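Local coordinates for galectin (Xenopus laevis, PDB 3WUC), which probably binds lactose and related beta-galactosides, as a skin proto-type galectin built on a beta-sandwich carbohydrate-recognition domain, at residues A36-T41 with Y123-N128. Sequence-based numbering, arbitrary orientation.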
loop_
_atom_site.group_PDB
_atom_site.type_symbol
_atom_site.label_atom_id
_atom_site.label_comp_id
_atom_site.label_asym_id
_atom_site.label_seq_id
_atom_site.Cartn_x
_atom_site.Cartn_y
_atom_site.Cartn_z
ATOM N N ALA B 36 20.834 5.711 -4.607
ATOM C CA ALA B 36 20.390 5.563 -5.955
ATOM C C ALA B 36 19.326 4.522 -6.104
ATOM O O ALA B 36 19.350 3.492 -5.355
ATOM C CB ALA B 36 21.548 5.154 -6.886
ATOM N N VAL B 37 18.468 4.757 -7.085
ATOM C CA VAL B 37 17.544 3.736 -7.615
ATOM C C VAL B 37 17.822 3.654 -9.103
ATOM O O VAL B 37 17.892 4.638 -9.831
ATOM C CB VAL B 37 16.043 4.094 -7.397
ATOM C CG1 VAL B 37 15.189 2.960 -7.967
ATOM C CG2 VAL B 37 15.743 4.259 -5.940
ATOM N N ASP B 38 18.136 2.436 -9.564
ATOM C CA ASP B 38 18.547 2.151 -10.915
ATOM C C ASP B 38 17.557 1.245 -11.599
ATOM O O ASP B 38 17.018 0.273 -11.022
ATOM C CB ASP B 38 19.851 1.359 -10.940
ATOM C CG ASP B 38 21.033 2.102 -10.382
ATOM O OD1 ASP B 38 21.084 3.367 -10.477
ATOM O OD2 ASP B 38 21.945 1.431 -9.862
ATOM N N LEU B 39 17.280 1.544 -12.819
ATOM C CA LEU B 39 16.385 0.805 -13.708
ATOM C C LEU B 39 17.037 0.443 -15.001
ATOM O O LEU B 39 17.697 1.301 -15.635
ATOM C CB LEU B 39 15.064 1.599 -13.969
ATOM C CG LEU B 39 14.183 1.899 -12.751
ATOM C CD1 LEU B 39 14.651 3.075 -11.890
ATOM C CD2 LEU B 39 12.842 2.193 -13.373
ATOM N N GLY B 40 16.896 -0.803 -15.471
ATOM C CA GLY B 40 17.460 -1.154 -16.762
ATOM C C GLY B 40 17.275 -2.597 -17.055
ATOM O O GLY B 40 16.260 -3.195 -16.703
ATOM N N THR B 41 18.224 -3.129 -17.825
ATOM C CA THR B 41 18.189 -4.561 -18.154
ATOM C C THR B 41 19.074 -5.384 -17.300
ATOM O O THR B 41 18.739 -6.594 -17.136
ATOM C CB THR B 41 18.455 -4.736 -19.680
ATOM O OG1 THR B 41 19.771 -4.304 -19.950
ATOM C CG2 THR B 41 17.699 -3.925 -20.446
ATOM N N TYR B 123 15.398 -4.996 -14.537
ATOM C CA TYR B 123 16.260 -4.825 -13.462
ATOM C C TYR B 123 16.021 -3.513 -12.744
ATOM O O TYR B 123 15.873 -2.474 -13.381
ATOM C CB TYR B 123 17.743 -4.799 -13.975
ATOM C CG TYR B 123 18.835 -4.526 -12.977
ATOM C CD1 TYR B 123 19.422 -5.506 -12.169
ATOM C CD2 TYR B 123 19.377 -3.256 -12.832
ATOM C CE1 TYR B 123 20.442 -5.261 -11.301
ATOM C CE2 TYR B 123 20.382 -2.980 -11.940
ATOM C CZ TYR B 123 20.961 -3.961 -11.179
ATOM O OH TYR B 123 21.960 -3.650 -10.283
ATOM N N LEU B 124 15.901 -3.657 -11.413
ATOM C CA LEU B 124 15.763 -2.508 -10.504
ATOM C C LEU B 124 16.620 -2.688 -9.284
ATOM O O LEU B 124 16.592 -3.755 -8.621
ATOM C CB LEU B 124 14.281 -2.326 -10.135
ATOM C CG LEU B 124 13.887 -1.040 -9.366
ATOM C CD1 LEU B 124 12.448 -0.716 -9.684
ATOM C CD2 LEU B 124 14.165 -1.248 -7.881
ATOM N N ALA B 125 17.460 -1.692 -8.970
ATOM C CA ALA B 125 18.312 -1.812 -7.831
ATOM C C ALA B 125 18.282 -0.628 -6.912
ATOM O O ALA B 125 18.064 0.507 -7.442
ATOM C CB ALA B 125 19.789 -2.002 -8.268
ATOM N N LEU B 126 18.495 -0.894 -5.629
ATOM C CA LEU B 126 18.559 0.127 -4.615
ATOM C C LEU B 126 19.934 0.113 -4.035
ATOM O O LEU B 126 20.482 -0.950 -3.704
ATOM C CB LEU B 126 17.556 -0.138 -3.464
ATOM C CG LEU B 126 16.133 0.455 -3.705
ATOM C CD1 LEU B 126 15.431 -0.104 -4.923
ATOM C CD2 LEU B 126 15.261 0.131 -2.487
ATOM N N ASN B 127 20.534 1.290 -3.853
ATOM C CA ASN B 127 21.855 1.451 -3.282
ATOM C C ASN B 127 21.748 2.576 -2.229
ATOM O O ASN B 127 21.250 3.705 -2.504
ATOM C CB ASN B 127 22.896 1.786 -4.382
ATOM C CG ASN B 127 23.138 0.609 -5.367
ATOM O OD1 ASN B 127 23.215 -0.510 -4.966
ATOM N ND2 ASN B 127 23.262 0.892 -6.612
ATOM N N ASN B 128 22.247 2.268 -1.025
ATOM C CA ASN B 128 22.184 3.159 0.147
ATOM C C ASN B 128 20.726 3.579 0.504
ATOM O O ASN B 128 20.484 4.650 1.075
ATOM C CB ASN B 128 23.047 4.398 -0.173
ATOM C CG ASN B 128 24.508 4.210 0.245
ATOM O OD1 ASN B 128 24.865 3.138 0.736
ATOM N ND2 ASN B 128 25.325 5.249 0.102
HETATM O O HOH W 1 22.976 -1.076 -10.072
#
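Tyr123 runs its ring along its own strand to overlap the methyl of Ala125, Tyr123 CZ 3.7 Å from Ala125 CB, with Asp38 CB obliquely beside it. CG is anti to the backbone N (chi1 176°), and Tyr123 CB packs 3.6 Å from Thr41 C. Its hydroxyl reaches the carboxylate through one water, in the plane of the ring, 2.8 Å from Tyr123 OH and donating to Asp38 OD2 at 2.7 Å. Asp38 OD1 is hydrogen-bonded to His49, and OD2 also lies 3.5 Å from Asn127 ND2, the two side chains crossing at about a right angle. Asn127 OD1 accepts a hydrogen bond from Arg10; a malonic acid, probably from the crystallisation liquor, receives a weak one from Asn127 ND2 and lies beside Asp38. Reciprocal backbone N-H...O bonds join the antiparallel pairs Ala36-Asn127, Asp38-Ala125 and Gly40-Tyr123; Tyr123 N meets Gly40 O from 41° above the carbonyl plane. On the other face Val37 CG1 touches Leu124 CD2 and Leu126 CD1, both at 4.3 Å. Across the galectin beta-sandwich, Leu39 and Leu124 touch Val22, and Leu124 and Leu126 touch Val24, of strand 20-28, while strands 45-53 and 7-12 flank the pair within its own sheet.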